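Local coordinates for heterokaryon incompatibility protein S (Podospora anserina, PDB 2WVO) that controls heterokaryon incompatibility, triggering a lethal reaction when it meets the prion form [het-s] of an incompatible cell and so preventing viable heterokaryons, at residues A[11-19]-A[61-70]. Residues are numbered along the deposited sequence; the frame is centred on the assembly and turned at random.
Sequences ALGVAGLFN and INDDPRFHSS
Ala15 N, in the first turn of helix 14-23, donates to Phe67 O of the loop 61-70 over 2.8 Å, nearly straight at 168° and in the carbonyl plane, while Gly13, the N-cap residue, passes close enough for its CA to lie 3.3 Å from Ser69 O. The neighbouring amide, Val14 N, is too poorly angled for Phe67 O and donates a hydrogen bond to a water instead, which in turn donates to Arg66 O and Ser69 O. Farther out, Ser70 OG reaches Ala11 O at 2.6 Å from above the carbonyl plane. Ala15 CB lies over one face of the His68 imidazole, a CH-pi contact 3.8 Å from the centroid, and ND1 of that ring makes a long hydrogen bond to Asp64 O, which probably limits its rotation. The buried Ile61 has CG1 anti to its own backbone N (chi1 -168°), meeting Ala15 CB and bringing CD1 beside Val14 CG1 and over one face of the Phe67 ring, near its rim. Val77 and Lys81 of helix 75-104 also touch Val14, and Trp55 touches Ile61. This is a helix start whose first amides are met by carbonyls of another loop, one directly and one through water, here the connection between helices 38-59 and 75-104 of the helical HeLo domain.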
# COMPACT_ATOMS: atom_id res chain seq x y z
N ALA A 11 -12.34 -11.42 14.27
CA ALA A 11 -11.69 -11.67 15.58
C ALA A 11 -10.72 -12.86 15.54
O ALA A 11 -10.57 -13.60 16.52
CB ALA A 11 -12.76 -11.86 16.68
N LEU A 12 -10.05 -13.04 14.40
CA LEU A 12 -9.07 -14.11 14.22
C LEU A 12 -7.76 -13.87 14.99
O LEU A 12 -7.41 -12.73 15.30
CB LEU A 12 -8.80 -14.33 12.73
CG LEU A 12 -10.01 -14.70 11.88
CD1 LEU A 12 -9.62 -14.87 10.42
CD2 LEU A 12 -10.72 -15.96 12.43
N GLY A 13 -7.06 -14.96 15.30
CA GLY A 13 -5.68 -14.87 15.78
C GLY A 13 -4.74 -14.84 14.59
O GLY A 13 -5.20 -14.87 13.45
N VAL A 14 -3.43 -14.78 14.84
CA VAL A 14 -2.42 -14.84 13.76
C VAL A 14 -2.66 -16.00 12.79
O VAL A 14 -2.65 -15.79 11.57
CB VAL A 14 -0.96 -14.93 14.32
CG1 VAL A 14 0.06 -14.94 13.18
CG2 VAL A 14 -0.65 -13.78 15.28
N ALA A 15 -2.90 -17.20 13.32
CA ALA A 15 -3.07 -18.40 12.48
C ALA A 15 -4.20 -18.26 11.46
O ALA A 15 -4.00 -18.57 10.29
CB ALA A 15 -3.27 -19.67 13.35
N GLY A 16 -5.38 -17.83 11.91
CA GLY A 16 -6.54 -17.63 11.03
C GLY A 16 -6.29 -16.56 9.98
O GLY A 16 -6.73 -16.68 8.83
N LEU A 17 -5.62 -15.48 10.39
CA LEU A 17 -5.26 -14.38 9.49
C LEU A 17 -4.25 -14.83 8.43
O LEU A 17 -4.42 -14.54 7.24
CB LEU A 17 -4.73 -13.19 10.31
CG LEU A 17 -5.78 -12.38 11.09
CD1 LEU A 17 -5.13 -11.64 12.28
CD2 LEU A 17 -6.57 -11.43 10.17
N PHE A 18 -3.23 -15.55 8.88
CA PHE A 18 -2.20 -16.16 8.05
C PHE A 18 -2.77 -17.12 7.00
O PHE A 18 -2.38 -17.07 5.83
CB PHE A 18 -1.18 -16.90 8.95
CG PHE A 18 -0.23 -17.80 8.19
CD1 PHE A 18 0.94 -17.29 7.63
CD2 PHE A 18 -0.51 -19.16 8.03
CE1 PHE A 18 1.79 -18.11 6.92
CE2 PHE A 18 0.34 -19.97 7.32
CZ PHE A 18 1.49 -19.45 6.76
N ASN A 19 -3.67 -18.00 7.42
CA ASN A 19 -4.29 -18.97 6.53
C ASN A 19 -5.16 -18.31 5.47
O ASN A 19 -5.23 -18.77 4.33
CB ASN A 19 -5.10 -20.01 7.31
CG ASN A 19 -4.23 -20.97 8.09
OD1 ASN A 19 -3.06 -21.23 7.74
ND2 ASN A 19 -4.79 -21.53 9.14
N ILE A 61 2.85 -22.77 13.03
CA ILE A 61 1.67 -21.89 13.21
C ILE A 61 0.45 -22.60 13.83
O ILE A 61 -0.24 -22.03 14.68
CB ILE A 61 1.32 -21.14 11.87
CG1 ILE A 61 0.32 -20.01 12.09
CG2 ILE A 61 0.88 -22.09 10.76
CD1 ILE A 61 0.93 -18.64 12.29
N ASN A 62 0.21 -23.86 13.45
CA ASN A 62 -0.99 -24.54 13.90
C ASN A 62 -0.89 -25.24 15.22
O ASN A 62 -1.88 -25.71 15.76
CB ASN A 62 -1.56 -25.45 12.80
CG ASN A 62 -2.11 -24.65 11.63
OD1 ASN A 62 -1.65 -24.80 10.50
ND2 ASN A 62 -3.07 -23.74 11.92
N ASP A 63 0.32 -25.23 15.78
CA ASP A 63 0.62 -25.94 17.01
C ASP A 63 1.05 -25.01 18.14
O ASP A 63 1.07 -25.41 19.29
CB ASP A 63 1.67 -27.02 16.73
CG ASP A 63 1.10 -28.21 15.94
OD1 ASP A 63 0.41 -29.06 16.54
OD2 ASP A 63 1.35 -28.31 14.73
N ASP A 64 1.39 -23.77 17.83
CA ASP A 64 1.79 -22.79 18.86
C ASP A 64 0.55 -22.02 19.31
O ASP A 64 -0.02 -21.29 18.50
CB ASP A 64 2.87 -21.86 18.29
CG ASP A 64 3.45 -20.91 19.32
OD1 ASP A 64 2.75 -20.56 20.28
OD2 ASP A 64 4.60 -20.48 19.16
N PRO A 65 0.11 -22.20 20.59
CA PRO A 65 -1.17 -21.62 21.06
C PRO A 65 -1.26 -20.10 21.00
O PRO A 65 -2.35 -19.55 20.97
CB PRO A 65 -1.29 -22.12 22.52
CG PRO A 65 0.07 -22.55 22.91
CD PRO A 65 0.78 -22.98 21.65
N ARG A 66 -0.11 -19.42 20.98
CA ARG A 66 -0.06 -17.96 20.90
C ARG A 66 -0.65 -17.44 19.60
O ARG A 66 -1.16 -16.32 19.55
CB ARG A 66 1.39 -17.49 21.02
CG ARG A 66 2.07 -17.83 22.32
CD ARG A 66 3.46 -18.26 21.96
NE ARG A 66 4.44 -17.20 22.00
CZ ARG A 66 5.54 -17.14 21.24
NH1 ARG A 66 5.81 -18.04 20.30
NH2 ARG A 66 6.36 -16.12 21.43
N PHE A 67 -0.58 -18.24 18.55
CA PHE A 67 -1.11 -17.84 17.25
C PHE A 67 -2.62 -18.04 17.13
O PHE A 67 -3.20 -17.81 16.08
CB PHE A 67 -0.41 -18.62 16.14
CG PHE A 67 1.06 -18.34 16.03
CD1 PHE A 67 1.97 -19.39 15.98
CD2 PHE A 67 1.55 -17.03 15.95
CE1 PHE A 67 3.35 -19.15 15.85
CE2 PHE A 67 2.91 -16.77 15.82
CZ PHE A 67 3.82 -17.83 15.78
N HIS A 68 -3.27 -18.48 18.20
CA HIS A 68 -4.68 -18.81 18.14
C HIS A 68 -5.59 -17.92 18.99
O HIS A 68 -6.77 -18.20 19.13
CB HIS A 68 -4.88 -20.31 18.41
CG HIS A 68 -4.34 -21.16 17.31
ND1 HIS A 68 -2.99 -21.40 17.14
CD2 HIS A 68 -4.97 -21.78 16.28
CE1 HIS A 68 -2.81 -22.16 16.07
NE2 HIS A 68 -3.99 -22.40 15.53
N SER A 69 -5.02 -16.84 19.52
CA SER A 69 -5.79 -15.87 20.29
C SER A 69 -5.95 -14.53 19.56
O SER A 69 -5.02 -14.06 18.90
CB SER A 69 -5.14 -15.63 21.65
OG SER A 69 -3.85 -15.06 21.48
N SER A 70 -7.14 -13.94 19.72
CA SER A 70 -7.49 -12.61 19.19
C SER A 70 -6.60 -11.49 19.72
O SER A 70 -6.38 -10.49 19.05
CB SER A 70 -8.93 -12.26 19.58
OG SER A 70 -9.84 -13.18 19.01
O HOH W 1 -2.65 -14.85 17.65